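Local coordinates for VirX1 (Cyanophage Syn10, PDB 6QGM), which is a viral halogenase that iodinates diverse substrates, probably in a flavin-dependent way like the related tryptophan halogenases, at residues V193-F206 with F228-A240. Sequence-based numbering, arbitrary orientation.
Sequences VTGYQKESPNNHNF and FKSLLLGEFMGEA
Phe236 is the hub of the interface, its ring lodged between Tyr196 on one face and the carbonyl oxygen of Leu231, in its own helix, on the opposite face. Tyr196 CD1 lies over the Phe236 face, offset toward the rim, with the two ring planes inclined at 43° and the centroids 4.7 Å apart. At the Phe236 rim, Val193 CG1 meets CE2 at 3.7 Å; with CG1 anti to the backbone N (chi1 174°), the same methyl also reaches Leu231 CD2 at 3.8 Å. Met237 supplies a Met-aromatic contact, its SD 4.1 Å from the Phe206 ring centroid and 24° off the normal, while Phe236 CB touches that ring's edge, 3.7 Å from Phe206 CZ. One polar link crosses: Lys198 NZ donates to Phe236 O at 3.2 Å, tilted from the carbonyl plane. In what is probably the Rossmann-type nucleotide-binding part of a tryptophan-halogenase fold, helix 231-236 follows strand 221-224 and packs against the antiparallel hairpin of strands 187-198 and 206-211. Behind this shell, Asp224 accepts from the backbone N of Leu232 and Leu233, pinning the helix start, and Tyr222 meets Phe206 edge-to-face.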
loop_
_atom_site.group_PDB
_atom_site.type_symbol
_atom_site.label_atom_id
_atom_site.label_comp_id
_atom_site.label_asym_id
_atom_site.label_seq_id
_atom_site.Cartn_x
_atom_site.Cartn_y
_atom_site.Cartn_z
ATOM N N VAL B 193 -14.275 27.215 -34.628
ATOM C CA VAL B 193 -13.176 26.264 -34.973
ATOM C C VAL B 193 -13.758 25.185 -35.890
ATOM O O VAL B 193 -14.642 24.448 -35.415
ATOM C CB VAL B 193 -12.558 25.629 -33.718
ATOM C CG1 VAL B 193 -11.541 24.557 -34.081
ATOM C CG2 VAL B 193 -11.947 26.698 -32.830
ATOM N N THR B 194 -13.290 25.108 -37.143
ATOM C CA THR B 194 -13.841 24.211 -38.195
ATOM C C THR B 194 -12.902 23.028 -38.446
ATOM O O THR B 194 -13.421 21.958 -38.800
ATOM C CB THR B 194 -14.142 24.971 -39.493
ATOM O OG1 THR B 194 -12.935 25.456 -40.089
ATOM C CG2 THR B 194 -15.100 26.120 -39.266
ATOM N N GLY B 195 -11.588 23.206 -38.277
ATOM C CA GLY B 195 -10.588 22.170 -38.595
ATOM C C GLY B 195 -9.240 22.437 -37.942
ATOM O O GLY B 195 -9.146 23.332 -37.058
ATOM N N TYR B 196 -8.219 21.694 -38.377
ATOM C CA TYR B 196 -6.846 21.726 -37.803
ATOM C C TYR B 196 -5.845 21.190 -38.818
ATOM O O TYR B 196 -6.244 20.535 -39.738
ATOM C CB TYR B 196 -6.772 20.848 -36.553
ATOM C CG TYR B 196 -6.927 19.380 -36.849
ATOM C CD1 TYR B 196 -8.180 18.795 -36.847
ATOM C CD2 TYR B 196 -5.839 18.571 -37.110
ATOM C CE1 TYR B 196 -8.361 17.444 -37.095
ATOM C CE2 TYR B 196 -6.012 17.225 -37.410
ATOM C CZ TYR B 196 -7.269 16.654 -37.366
ATOM O OH TYR B 196 -7.455 15.335 -37.618
ATOM N N GLN B 197 -4.561 21.444 -38.593
ATOM C CA GLN B 197 -3.410 20.928 -39.388
ATOM C C GLN B 197 -2.389 20.396 -38.374
ATOM O O GLN B 197 -1.936 21.180 -37.539
ATOM C CB GLN B 197 -2.858 22.088 -40.220
ATOM C CG GLN B 197 -1.500 21.834 -40.868
ATOM C CD GLN B 197 -1.540 20.717 -41.864
ATOM O OE1 GLN B 197 -2.528 20.546 -42.560
ATOM N NE2 GLN B 197 -0.451 19.965 -41.947
ATOM N N LYS B 198 -2.023 19.128 -38.497
ATOM C CA LYS B 198 -0.972 18.519 -37.636
ATOM C C LYS B 198 0.381 18.984 -38.163
ATOM O O LYS B 198 0.423 19.567 -39.251
ATOM C CB LYS B 198 -1.123 16.998 -37.599
ATOM C CG LYS B 198 -2.501 16.524 -37.183
ATOM C CD LYS B 198 -2.576 15.515 -36.046
ATOM C CE LYS B 198 -3.588 15.881 -34.977
ATOM N NZ LYS B 198 -4.210 14.672 -34.404
ATOM N N GLU B 199 1.446 18.758 -37.401
ATOM C CA GLU B 199 2.798 19.254 -37.730
ATOM C C GLU B 199 3.360 18.435 -38.899
ATOM O O GLU B 199 3.968 19.037 -39.801
ATOM C CB GLU B 199 3.719 19.162 -36.515
ATOM C CG GLU B 199 3.795 20.406 -35.647
ATOM C CD GLU B 199 4.378 21.656 -36.300
ATOM O OE1 GLU B 199 5.183 21.537 -37.240
ATOM O OE2 GLU B 199 4.003 22.739 -35.889
ATOM N N SER B 200 3.144 17.119 -38.886
ATOM C CA SER B 200 3.513 16.186 -39.979
ATOM C C SER B 200 2.717 14.887 -39.845
ATOM O O SER B 200 2.074 14.646 -38.820
ATOM C CB SER B 200 5.001 15.941 -39.976
ATOM O OG SER B 200 5.412 15.266 -38.791
ATOM N N PRO B 201 2.701 14.021 -40.883
ATOM C CA PRO B 201 2.139 12.677 -40.763
ATOM C C PRO B 201 2.373 11.984 -39.408
ATOM O O PRO B 201 1.456 11.352 -38.915
ATOM C CB PRO B 201 2.886 11.942 -41.865
ATOM C CG PRO B 201 3.088 12.983 -42.943
ATOM C CD PRO B 201 3.153 14.321 -42.243
ATOM N N ASN B 202 3.575 12.115 -38.830
ATOM C CA ASN B 202 4.007 11.381 -37.609
ATOM C C ASN B 202 4.026 12.288 -36.382
ATOM O O ASN B 202 3.835 11.750 -35.288
ATOM C CB ASN B 202 5.372 10.718 -37.787
ATOM C CG ASN B 202 5.456 9.810 -39.009
ATOM O OD1 ASN B 202 4.598 8.944 -39.260
ATOM N ND2 ASN B 202 6.498 9.991 -39.816
ATOM N N ASN B 203 4.247 13.596 -36.545
ATOM C CA ASN B 203 4.144 14.595 -35.442
ATOM C C ASN B 203 2.679 15.045 -35.322
ATOM O O ASN B 203 2.263 15.909 -36.130
ATOM C CB ASN B 203 5.094 15.778 -35.627
ATOM C CG ASN B 203 5.075 16.732 -34.442
ATOM O OD1 ASN B 203 4.331 16.551 -33.470
ATOM N ND2 ASN B 203 5.831 17.808 -34.532
ATOM N N HIS B 204 1.959 14.524 -34.320
ATOM C CA HIS B 204 0.515 14.773 -34.105
ATOM C C HIS B 204 0.218 16.043 -33.303
ATOM O O HIS B 204 -0.926 16.182 -32.880
ATOM C CB HIS B 204 -0.134 13.551 -33.456
ATOM C CG HIS B 204 -0.068 12.344 -34.319
ATOM N ND1 HIS B 204 0.989 11.457 -34.253
ATOM C CD2 HIS B 204 -0.905 11.882 -35.260
ATOM C CE1 HIS B 204 0.800 10.481 -35.102
ATOM N NE2 HIS B 204 -0.367 10.715 -35.733
ATOM N N ASN B 205 1.181 16.937 -33.100
ATOM C CA ASN B 205 0.909 18.271 -32.496
ATOM C C ASN B 205 0.129 19.115 -33.512
ATOM O O ASN B 205 0.434 19.028 -34.704
ATOM C CB ASN B 205 2.179 19.008 -32.077
ATOM C CG ASN B 205 2.850 18.361 -30.886
ATOM O OD1 ASN B 205 2.290 18.365 -29.797
ATOM N ND2 ASN B 205 4.027 17.767 -31.080
ATOM N N PHE B 206 -0.856 19.886 -33.063
ATOM C CA PHE B 206 -1.505 20.932 -33.888
ATOM C C PHE B 206 -0.412 21.909 -34.300
ATOM O O PHE B 206 0.302 22.385 -33.432
ATOM C CB PHE B 206 -2.589 21.692 -33.124
ATOM C CG PHE B 206 -3.781 20.885 -32.677
ATOM C CD1 PHE B 206 -4.365 19.946 -33.514
ATOM C CD2 PHE B 206 -4.340 21.098 -31.428
ATOM C CE1 PHE B 206 -5.465 19.220 -33.100
ATOM C CE2 PHE B 206 -5.434 20.362 -31.007
ATOM C CZ PHE B 206 -6.006 19.437 -31.850
ATOM N N PHE B 228 -18.954 18.735 -23.920
ATOM C CA PHE B 228 -19.210 17.331 -24.344
ATOM C C PHE B 228 -18.753 17.114 -25.785
ATOM O O PHE B 228 -18.262 16.012 -26.060
ATOM C CB PHE B 228 -20.675 16.946 -24.142
ATOM C CG PHE B 228 -21.087 16.787 -22.697
ATOM C CD1 PHE B 228 -20.328 16.042 -21.795
ATOM C CD2 PHE B 228 -22.270 17.360 -22.251
ATOM C CE1 PHE B 228 -20.734 15.898 -20.478
ATOM C CE2 PHE B 228 -22.678 17.197 -20.939
ATOM C CZ PHE B 228 -21.918 16.464 -20.065
ATOM N N LYS B 229 -18.872 18.114 -26.657
ATOM C CA LYS B 229 -18.305 18.069 -28.034
ATOM C C LYS B 229 -16.905 17.442 -27.985
ATOM O O LYS B 229 -16.609 16.560 -28.818
ATOM C CB LYS B 229 -18.150 19.466 -28.633
ATOM C CG LYS B 229 -19.344 20.063 -29.344
ATOM C CD LYS B 229 -18.919 21.379 -29.929
ATOM C CE LYS B 229 -19.911 22.016 -30.875
ATOM N NZ LYS B 229 -19.399 23.339 -31.313
ATOM N N SER B 230 -16.068 17.902 -27.046
ATOM C CA SER B 230 -14.630 17.550 -26.940
ATOM C C SER B 230 -14.008 17.638 -28.332
ATOM O O SER B 230 -13.439 16.631 -28.787
ATOM C CB SER B 230 -14.428 16.185 -26.313
ATOM O OG SER B 230 -13.058 15.983 -26.004
ATOM N N LEU B 231 -14.129 18.798 -28.987
ATOM C CA LEU B 231 -13.724 18.991 -30.404
ATOM C C LEU B 231 -12.219 18.764 -30.578
ATOM O O LEU B 231 -11.849 18.138 -31.557
ATOM C CB LEU B 231 -14.132 20.391 -30.861
ATOM C CG LEU B 231 -13.889 20.666 -32.337
ATOM C CD1 LEU B 231 -14.788 19.763 -33.200
ATOM C CD2 LEU B 231 -14.076 22.154 -32.661
ATOM N N LEU B 232 -11.379 19.277 -29.682
ATOM C CA LEU B 232 -9.891 19.246 -29.840
ATOM C C LEU B 232 -9.329 17.931 -29.282
ATOM O O LEU B 232 -8.570 17.267 -29.992
ATOM C CB LEU B 232 -9.265 20.468 -29.157
ATOM C CG LEU B 232 -9.088 21.700 -30.049
ATOM C CD1 LEU B 232 -10.387 22.133 -30.720
ATOM C CD2 LEU B 232 -8.491 22.848 -29.246
ATOM N N LEU B 233 -9.703 17.555 -28.061
ATOM C CA LEU B 233 -9.137 16.363 -27.376
ATOM C C LEU B 233 -9.707 15.096 -28.016
ATOM O O LEU B 233 -8.916 14.265 -28.529
ATOM C CB LEU B 233 -9.458 16.437 -25.879
ATOM C CG LEU B 233 -8.937 15.270 -25.044
ATOM C CD1 LEU B 233 -7.468 15.002 -25.341
ATOM C CD2 LEU B 233 -9.135 15.520 -23.560
ATOM N N GLY B 234 -11.034 14.971 -27.980
ATOM C CA GLY B 234 -11.777 13.781 -28.449
ATOM C C GLY B 234 -11.763 13.660 -29.970
ATOM O O GLY B 234 -11.314 12.607 -30.445
ATOM N N GLU B 235 -12.239 14.678 -30.700
ATOM C CA GLU B 235 -12.413 14.611 -32.168
ATOM C C GLU B 235 -11.044 14.763 -32.840
ATOM O O GLU B 235 -10.569 13.765 -33.410
ATOM C CB GLU B 235 -13.446 15.614 -32.701
ATOM C CG GLU B 235 -13.804 15.303 -34.165
ATOM C CD GLU B 235 -14.841 16.174 -34.847
ATOM O OE1 GLU B 235 -15.962 16.227 -34.329
ATOM O OE2 GLU B 235 -14.538 16.776 -35.913
ATOM N N PHE B 236 -10.426 15.941 -32.782
ATOM C CA PHE B 236 -9.216 16.282 -33.576
ATOM C C PHE B 236 -8.027 15.406 -33.154
ATOM O O PHE B 236 -7.377 14.897 -34.071
ATOM C CB PHE B 236 -8.861 17.767 -33.464
ATOM C CG PHE B 236 -9.835 18.751 -34.068
ATOM C CD1 PHE B 236 -10.889 18.335 -34.871
ATOM C CD2 PHE B 236 -9.655 20.114 -33.869
ATOM C CE1 PHE B 236 -11.750 19.261 -35.445
ATOM C CE2 PHE B 236 -10.517 21.038 -34.444
ATOM C CZ PHE B 236 -11.564 20.611 -35.234
ATOM N N MET B 237 -7.740 15.261 -31.851
ATOM C CA MET B 237 -6.587 14.465 -31.333
ATOM C C MET B 237 -7.000 12.995 -31.180
ATOM O O MET B 237 -6.115 12.142 -30.957
ATOM C CB MET B 237 -6.076 15.001 -29.990
ATOM C CG MET B 237 -5.343 16.347 -30.083
ATOM S SD MET B 237 -3.817 16.352 -31.065
ATOM C CE MET B 237 -3.069 14.889 -30.367
ATOM N N GLY B 238 -8.298 12.710 -31.277
ATOM C CA GLY B 238 -8.839 11.341 -31.337
ATOM C C GLY B 238 -8.714 10.574 -30.034
ATOM O O GLY B 238 -8.664 9.357 -30.101
ATOM N N GLU B 239 -8.696 11.232 -28.882
ATOM C CA GLU B 239 -8.522 10.517 -27.585
ATOM C C GLU B 239 -9.813 9.763 -27.235
ATOM O O GLU B 239 -10.897 10.376 -27.207
ATOM C CB GLU B 239 -8.099 11.462 -26.456
ATOM C CG GLU B 239 -7.459 10.736 -25.281
ATOM C CD GLU B 239 -6.207 9.937 -25.611
ATOM O OE1 GLU B 239 -5.601 10.190 -26.677
ATOM O OE2 GLU B 239 -5.834 9.061 -24.814
ATOM N N ALA B 240 -9.665 8.467 -26.966
ATOM C CA ALA B 240 -10.733 7.513 -26.591
ATOM C C ALA B 240 -11.478 8.014 -25.355
ATOM O O ALA B 240 -10.893 8.770 -24.587
ATOM C CB ALA B 240 -10.117 6.158 -26.329
#